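PDB 5BZA: beta-N-acetylhexosaminidase from Thermotoga neapolitana, which probably hydrolyses terminal non-reducing N-acetyl-D-hexosamine residues from N-acetyl-beta-D-hexosaminides, as a family 3 glycoside hydrolase. Local coordinates for residues 5-19 with 271-285. Residues are numbered along the deposited sequence; the frame is centred on the assembly and turned at random.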
loop_
_atom_site.group_PDB
_atom_site.type_symbol
_atom_site.label_atom_id
_atom_site.label_comp_id
_atom_site.label_asym_id
_atom_site.label_seq_id
_atom_site.Cartn_x
_atom_site.Cartn_y
_atom_site.Cartn_z
ATOM N N LEU B 5 -26.596 21.132 -8.675
ATOM C CA LEU B 5 -26.006 20.991 -10.006
ATOM C C LEU B 5 -24.603 20.431 -9.928
ATOM O O LEU B 5 -24.058 19.934 -10.948
ATOM C CB LEU B 5 -25.985 22.340 -10.733
ATOM C CG LEU B 5 -27.402 22.742 -11.100
ATOM C CD1 LEU B 5 -27.409 24.057 -11.831
ATOM C CD2 LEU B 5 -27.952 21.624 -11.975
ATOM N N GLY B 6 -24.055 20.453 -8.706
ATOM C CA GLY B 6 -22.741 19.929 -8.429
ATOM C C GLY B 6 -22.753 18.438 -8.624
ATOM O O GLY B 6 -21.727 17.827 -8.891
ATOM N N LYS B 7 -23.930 17.837 -8.528
ATOM C CA LYS B 7 -24.015 16.406 -8.782
ATOM C C LYS B 7 -23.646 16.054 -10.226
ATOM O O LYS B 7 -23.297 14.920 -10.528
ATOM C CB LYS B 7 -25.401 15.898 -8.400
ATOM C CG LYS B 7 -25.549 15.983 -6.875
ATOM C CD LYS B 7 -26.802 15.376 -6.305
ATOM C CE LYS B 7 -26.768 15.551 -4.791
ATOM N NZ LYS B 7 -27.975 15.022 -4.103
ATOM N N LEU B 8 -23.651 17.033 -11.109
ATOM C CA LEU B 8 -23.314 16.721 -12.486
ATOM C C LEU B 8 -21.820 16.902 -12.745
ATOM O O LEU B 8 -21.389 16.942 -13.901
ATOM C CB LEU B 8 -24.127 17.593 -13.462
ATOM C CG LEU B 8 -25.473 17.011 -13.925
ATOM C CD1 LEU B 8 -26.355 16.718 -12.736
ATOM C CD2 LEU B 8 -26.199 17.904 -14.960
ATOM N N PHE B 9 -21.024 16.971 -11.681
ATOM C CA PHE B 9 -19.583 17.160 -11.856
ATOM C C PHE B 9 -18.736 16.182 -11.073
ATOM O O PHE B 9 -19.036 15.866 -9.921
ATOM C CB PHE B 9 -19.180 18.581 -11.485
ATOM C CG PHE B 9 -19.717 19.590 -12.451
ATOM C CD1 PHE B 9 -19.107 19.761 -13.687
ATOM C CD2 PHE B 9 -20.847 20.344 -12.140
ATOM C CE1 PHE B 9 -19.608 20.661 -14.580
ATOM C CE2 PHE B 9 -21.349 21.266 -13.040
ATOM C CZ PHE B 9 -20.735 21.423 -14.258
ATOM N N PHE B 10 -17.664 15.748 -11.730
ATOM C CA PHE B 10 -16.696 14.834 -11.189
ATOM C C PHE B 10 -15.361 15.546 -11.332
ATOM O O PHE B 10 -14.936 15.797 -12.458
ATOM C CB PHE B 10 -16.678 13.501 -11.956
ATOM C CG PHE B 10 -16.376 12.306 -11.069
ATOM C CD1 PHE B 10 -15.152 12.231 -10.368
ATOM C CD2 PHE B 10 -17.290 11.252 -10.953
ATOM C CE1 PHE B 10 -14.850 11.125 -9.555
ATOM C CE2 PHE B 10 -16.996 10.140 -10.122
ATOM C CZ PHE B 10 -15.770 10.084 -9.422
ATOM N N CYS B 11 -14.701 15.892 -10.224
ATOM C CA CYS B 11 -13.466 16.717 -10.316
ATOM C C CYS B 11 -12.176 16.044 -9.868
ATOM O O CYS B 11 -12.121 15.436 -8.804
ATOM C CB CYS B 11 -13.584 18.023 -9.497
ATOM S SG CYS B 11 -15.033 19.101 -9.833
ATOM N N GLY B 12 -11.132 16.236 -10.651
ATOM C CA GLY B 12 -9.802 15.753 -10.351
ATOM C C GLY B 12 -9.076 16.736 -9.431
ATOM O O GLY B 12 -9.239 17.972 -9.551
ATOM N N PHE B 13 -8.346 16.167 -8.459
ATOM C CA PHE B 13 -7.580 16.927 -7.480
ATOM C C PHE B 13 -6.150 16.496 -7.486
ATOM O O PHE B 13 -5.837 15.350 -7.166
ATOM C CB PHE B 13 -8.157 16.752 -6.103
ATOM C CG PHE B 13 -9.503 17.359 -5.938
ATOM C CD1 PHE B 13 -10.646 16.667 -6.331
ATOM C CD2 PHE B 13 -9.645 18.602 -5.356
ATOM C CE1 PHE B 13 -11.876 17.199 -6.143
ATOM C CE2 PHE B 13 -10.890 19.131 -5.163
ATOM C CZ PHE B 13 -11.996 18.424 -5.555
ATOM N N ASP B 14 -5.295 17.431 -7.872
ATOM C CA ASP B 14 -3.873 17.219 -7.994
ATOM C C ASP B 14 -3.192 17.880 -6.789
ATOM O O ASP B 14 -1.963 17.870 -6.641
ATOM C CB ASP B 14 -3.402 17.806 -9.327
ATOM C CG ASP B 14 -2.111 17.212 -9.805
ATOM O OD1 ASP B 14 -1.965 15.956 -9.745
ATOM O OD2 ASP B 14 -1.267 17.991 -10.319
ATOM N N ASP B 15 -4.029 18.476 -5.953
ATOM C CA ASP B 15 -3.590 19.125 -4.738
ATOM C C ASP B 15 -4.789 19.195 -3.779
ATOM O O ASP B 15 -5.944 19.080 -4.209
ATOM C CB ASP B 15 -2.989 20.519 -5.051
ATOM C CG ASP B 15 -2.157 21.084 -3.869
ATOM O OD1 ASP B 15 -1.960 20.324 -2.915
ATOM O OD2 ASP B 15 -1.635 22.226 -3.921
ATOM N N PHE B 16 -4.513 19.329 -2.475
ATOM C CA PHE B 16 -5.561 19.518 -1.482
ATOM C C PHE B 16 -5.168 20.701 -0.607
ATOM O O PHE B 16 -4.057 20.747 -0.083
ATOM C CB PHE B 16 -5.781 18.258 -0.638
ATOM C CG PHE B 16 -6.754 18.463 0.487
ATOM C CD1 PHE B 16 -8.090 18.742 0.230
ATOM C CD2 PHE B 16 -6.313 18.428 1.820
ATOM C CE1 PHE B 16 -8.987 18.945 1.283
ATOM C CE2 PHE B 16 -7.191 18.626 2.862
ATOM C CZ PHE B 16 -8.537 18.885 2.605
ATOM N N ASN B 17 -6.037 21.694 -0.500
ATOM C CA ASN B 17 -5.627 22.955 0.084
ATOM C C ASN B 17 -6.871 23.774 0.328
ATOM O O ASN B 17 -7.986 23.256 0.191
ATOM C CB ASN B 17 -4.620 23.683 -0.821
ATOM C CG ASN B 17 -5.115 23.802 -2.277
ATOM O OD1 ASN B 17 -6.300 24.058 -2.526
ATOM N ND2 ASN B 17 -4.198 23.661 -3.224
ATOM N N GLU B 18 -6.708 25.037 0.722
ATOM C CA GLU B 18 -7.892 25.810 1.149
ATOM C C GLU B 18 -8.731 26.097 -0.103
ATOM O O GLU B 18 -9.956 26.071 -0.026
ATOM C CB GLU B 18 -7.496 27.093 1.906
ATOM C CG GLU B 18 -8.575 27.831 2.780
ATOM C CD GLU B 18 -9.077 27.011 4.042
ATOM O OE1 GLU B 18 -8.806 25.784 4.128
ATOM O OE2 GLU B 18 -9.673 27.597 5.000
ATOM N N GLU B 19 -8.096 26.294 -1.265
ATOM C CA GLU B 19 -8.882 26.510 -2.489
ATOM C C GLU B 19 -9.760 25.269 -2.771
ATOM O O GLU B 19 -10.970 25.395 -3.024
ATOM C CB GLU B 19 -7.992 26.810 -3.706
ATOM C CG GLU B 19 -8.782 27.119 -4.993
ATOM C CD GLU B 19 -7.903 27.504 -6.194
ATOM O OE1 GLU B 19 -6.681 27.224 -6.158
ATOM O OE2 GLU B 19 -8.438 28.067 -7.188
ATOM N N ASN B 271 -24.368 12.057 -17.937
ATOM C CA ASN B 271 -24.757 12.415 -16.585
ATOM C C ASN B 271 -23.706 13.231 -15.829
ATOM O O ASN B 271 -24.024 14.242 -15.218
ATOM C CB ASN B 271 -25.055 11.175 -15.764
ATOM C CG ASN B 271 -26.117 10.313 -16.369
ATOM O OD1 ASN B 271 -25.940 9.085 -16.449
ATOM N ND2 ASN B 271 -27.249 10.920 -16.752
ATOM N N MET B 272 -22.461 12.773 -15.806
ATOM C CA MET B 272 -21.470 13.514 -15.048
ATOM C C MET B 272 -20.351 13.997 -15.910
ATOM O O MET B 272 -19.699 13.215 -16.599
ATOM C CB MET B 272 -20.872 12.674 -13.907
ATOM C CG MET B 272 -21.836 12.360 -12.802
ATOM S SD MET B 272 -21.073 11.638 -11.320
ATOM C CE MET B 272 -20.534 13.129 -10.477
ATOM N N ILE B 273 -20.084 15.288 -15.798
ATOM C CA ILE B 273 -18.948 15.888 -16.483
ATOM C C ILE B 273 -17.654 15.740 -15.669
ATOM O O ILE B 273 -17.585 16.223 -14.549
ATOM C CB ILE B 273 -19.239 17.342 -16.769
ATOM C CG1 ILE B 273 -20.423 17.372 -17.748
ATOM C CG2 ILE B 273 -17.991 18.005 -17.295
ATOM C CD1 ILE B 273 -21.065 18.716 -17.971
ATOM N N LEU B 274 -16.653 15.050 -16.230
ATOM C CA LEU B 274 -15.373 14.874 -15.563
ATOM C C LEU B 274 -14.419 16.035 -15.917
ATOM O O LEU B 274 -14.198 16.329 -17.099
ATOM C CB LEU B 274 -14.769 13.513 -15.932
ATOM C CG LEU B 274 -13.405 13.152 -15.328
ATOM C CD1 LEU B 274 -13.564 12.812 -13.818
ATOM C CD2 LEU B 274 -12.689 12.021 -16.027
ATOM N N LEU B 275 -13.962 16.771 -14.897
ATOM C CA LEU B 275 -12.897 17.789 -15.029
ATOM C C LEU B 275 -11.606 17.292 -14.468
ATOM O O LEU B 275 -11.608 16.785 -13.356
ATOM C CB LEU B 275 -13.257 19.065 -14.298
ATOM C CG LEU B 275 -14.596 19.610 -14.752
ATOM C CD1 LEU B 275 -14.954 20.814 -13.929
ATOM C CD2 LEU B 275 -14.496 19.932 -16.284
ATOM N N ASP B 276 -10.493 17.485 -15.157
ATOM C CA ASP B 276 -9.252 16.950 -14.626
ATOM C C ASP B 276 -8.598 17.958 -13.680
ATOM O O ASP B 276 -7.497 17.713 -13.193
ATOM C CB ASP B 276 -8.282 16.503 -15.744
ATOM C CG ASP B 276 -7.762 17.649 -16.557
ATOM O OD1 ASP B 276 -8.274 18.767 -16.398
ATOM O OD2 ASP B 276 -6.859 17.428 -17.399
ATOM N N ASN B 277 -9.311 19.050 -13.401
ATOM C CA ASN B 277 -8.836 20.126 -12.550
ATOM C C ASN B 277 -9.987 20.798 -11.799
ATOM O O ASN B 277 -10.819 21.452 -12.420
ATOM C CB ASN B 277 -8.093 21.173 -13.365
ATOM C CG ASN B 277 -7.350 22.169 -12.502
ATOM O OD1 ASN B 277 -7.641 22.340 -11.294
ATOM N ND2 ASN B 277 -6.382 22.858 -13.113
ATOM N N PHE B 278 -10.007 20.677 -10.468
ATOM C CA PHE B 278 -11.112 21.220 -9.670
ATOM C C PHE B 278 -11.214 22.722 -9.840
ATOM O O PHE B 278 -12.284 23.305 -9.707
ATOM C CB PHE B 278 -10.932 20.874 -8.178
ATOM C CG PHE B 278 -9.758 21.574 -7.522
ATOM C CD1 PHE B 278 -8.468 21.028 -7.606
ATOM C CD2 PHE B 278 -9.937 22.782 -6.828
ATOM C CE1 PHE B 278 -7.372 21.667 -7.001
ATOM C CE2 PHE B 278 -8.854 23.418 -6.218
ATOM C CZ PHE B 278 -7.568 22.869 -6.315
ATOM N N ARG B 279 -10.088 23.343 -10.143
ATOM C CA ARG B 279 -10.081 24.766 -10.380
ATOM C C ARG B 279 -10.931 25.138 -11.615
ATOM O O ARG B 279 -11.355 26.275 -11.725
ATOM C CB ARG B 279 -8.645 25.293 -10.505
ATOM C CG ARG B 279 -7.804 25.113 -9.220
ATOM C CD ARG B 279 -6.353 25.569 -9.401
ATOM N NE ARG B 279 -5.622 25.584 -8.124
ATOM C CZ ARG B 279 -4.707 24.686 -7.746
ATOM N NH1 ARG B 279 -4.319 23.728 -8.604
ATOM N NH2 ARG B 279 -4.132 24.789 -6.530
ATOM N N ASP B 280 -11.188 24.203 -12.534
ATOM C CA ASP B 280 -12.099 24.499 -13.658
ATOM C C ASP B 280 -13.569 24.422 -13.287
ATOM O O ASP B 280 -14.421 24.730 -14.118
ATOM C CB ASP B 280 -11.875 23.541 -14.826
ATOM C CG ASP B 280 -10.565 23.752 -15.475
ATOM O OD1 ASP B 280 -10.140 24.922 -15.589
ATOM O OD2 ASP B 280 -9.931 22.753 -15.830
ATOM N N LEU B 281 -13.876 23.966 -12.076
ATOM C CA LEU B 281 -15.281 23.721 -11.761
ATOM C C LEU B 281 -16.167 24.976 -11.907
ATOM O O LEU B 281 -17.235 24.885 -12.491
ATOM C CB LEU B 281 -15.424 23.133 -10.362
ATOM C CG LEU B 281 -16.860 22.833 -9.927
ATOM C CD1 LEU B 281 -17.565 21.982 -10.967
ATOM C CD2 LEU B 281 -16.859 22.117 -8.586
ATOM N N PRO B 282 -15.723 26.147 -11.405
ATOM C CA PRO B 282 -16.629 27.293 -11.571
ATOM C C PRO B 282 -17.000 27.618 -13.050
ATOM O O PRO B 282 -18.197 27.745 -13.338
ATOM C CB PRO B 282 -15.855 28.443 -10.920
ATOM C CG PRO B 282 -14.995 27.781 -9.905
ATOM C CD PRO B 282 -14.565 26.486 -10.553
ATOM N N VAL B 283 -16.033 27.750 -13.953
ATOM C CA VAL B 283 -16.377 28.020 -15.360
ATOM C C VAL B 283 -17.427 27.040 -15.872
ATOM O O VAL B 283 -18.569 27.430 -16.160
ATOM C CB VAL B 283 -15.172 27.978 -16.281
ATOM C CG1 VAL B 283 -15.628 28.224 -17.673
ATOM C CG2 VAL B 283 -14.202 29.060 -15.861
ATOM N N TYR B 284 -17.063 25.762 -15.927
ATOM C CA TYR B 284 -18.007 24.749 -16.359
ATOM C C TYR B 284 -19.314 24.848 -15.609
ATOM O O TYR B 284 -20.388 24.815 -16.223
ATOM C CB TYR B 284 -17.401 23.377 -16.197
ATOM C CG TYR B 284 -16.364 23.098 -17.228
ATOM C CD1 TYR B 284 -15.096 23.631 -17.102
ATOM C CD2 TYR B 284 -16.651 22.313 -18.344
ATOM C CE1 TYR B 284 -14.116 23.385 -18.038
ATOM C CE2 TYR B 284 -15.678 22.046 -19.285
ATOM C CZ TYR B 284 -14.410 22.596 -19.129
ATOM O OH TYR B 284 -13.420 22.367 -20.061
ATOM N N TYR B 285 -19.227 25.027 -14.294
ATOM C CA TYR B 285 -20.427 25.050 -13.464
ATOM C C TYR B 285 -21.333 26.186 -13.947
ATOM O O TYR B 285 -22.550 26.007 -14.158
ATOM C CB TYR B 285 -20.077 25.236 -11.967
ATOM C CG TYR B 285 -21.257 25.095 -11.037
ATOM C CD1 TYR B 285 -21.592 23.850 -10.520
ATOM C CD2 TYR B 285 -22.040 26.190 -10.681
ATOM C CE1 TYR B 285 -22.672 23.694 -9.675
ATOM C CE2 TYR B 285 -23.136 26.043 -9.835
ATOM C CZ TYR B 285 -23.432 24.792 -9.326
ATOM O OH TYR B 285 -24.494 24.607 -8.486
HETATM O O HOH W 1 -1.959 23.135 -6.687
#
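Strands 9-13 and 273-275, the first and last strands, in chain order, of the parallel sheet in the TIM-barrel-type domain of this family 3 glycosidase, pair here along Phe-9 to Cys-11 and Ile-273 to Leu-275. Four backbone hydrogen bonds alternate across them: Ile-273 N to Leu-8 O, Phe-10 N to Ile-273 O, Leu-275 N to Phe-10 O and Gly-12 N to Leu-275 O. On one face Phe-10 and Leu-274 meet, CB to CD1 at 3.7 Å, beside the bent Met-272 chain, whose SD makes an oblique Met-aromatic contact with the Phe-10 ring. Leu-274 also lies close to the metal ligand Asp-245. The other face, with Phe-9 and Cys-11, is covered by helix 281-293: Leu-281 CD1 sits 3.5 Å from Phe-9 CG, a CH-pi contact over the ring, while Leu-281 CD2 touches Cys-11 SG. Tyr-285 meets the Phe-9 ring obliquely, planes 39° apart. Past the end of strand 273-275, Phe-278 CB lies over one face of the Phe-13 ring, and chi1 of 68°, with CG between the backbone N and the carbonyl carbon, turns the phenyl ring nearly parallel to that of Phe-13 but slid along it. Arg-279 CG lies over the Phe-278 ring towards its rim, and Phe-278 CZ faces the centre of the guanidinium. A water joins Arg-279 NH2 to Asp-15 OD2, while Asp-15 OD1 bridges to Arg-376. In the salt bridge with Glu-19, Arg-279 NE donates to OE1 at 2.8 Å, in the guanidinium plane but above that of the carboxylate.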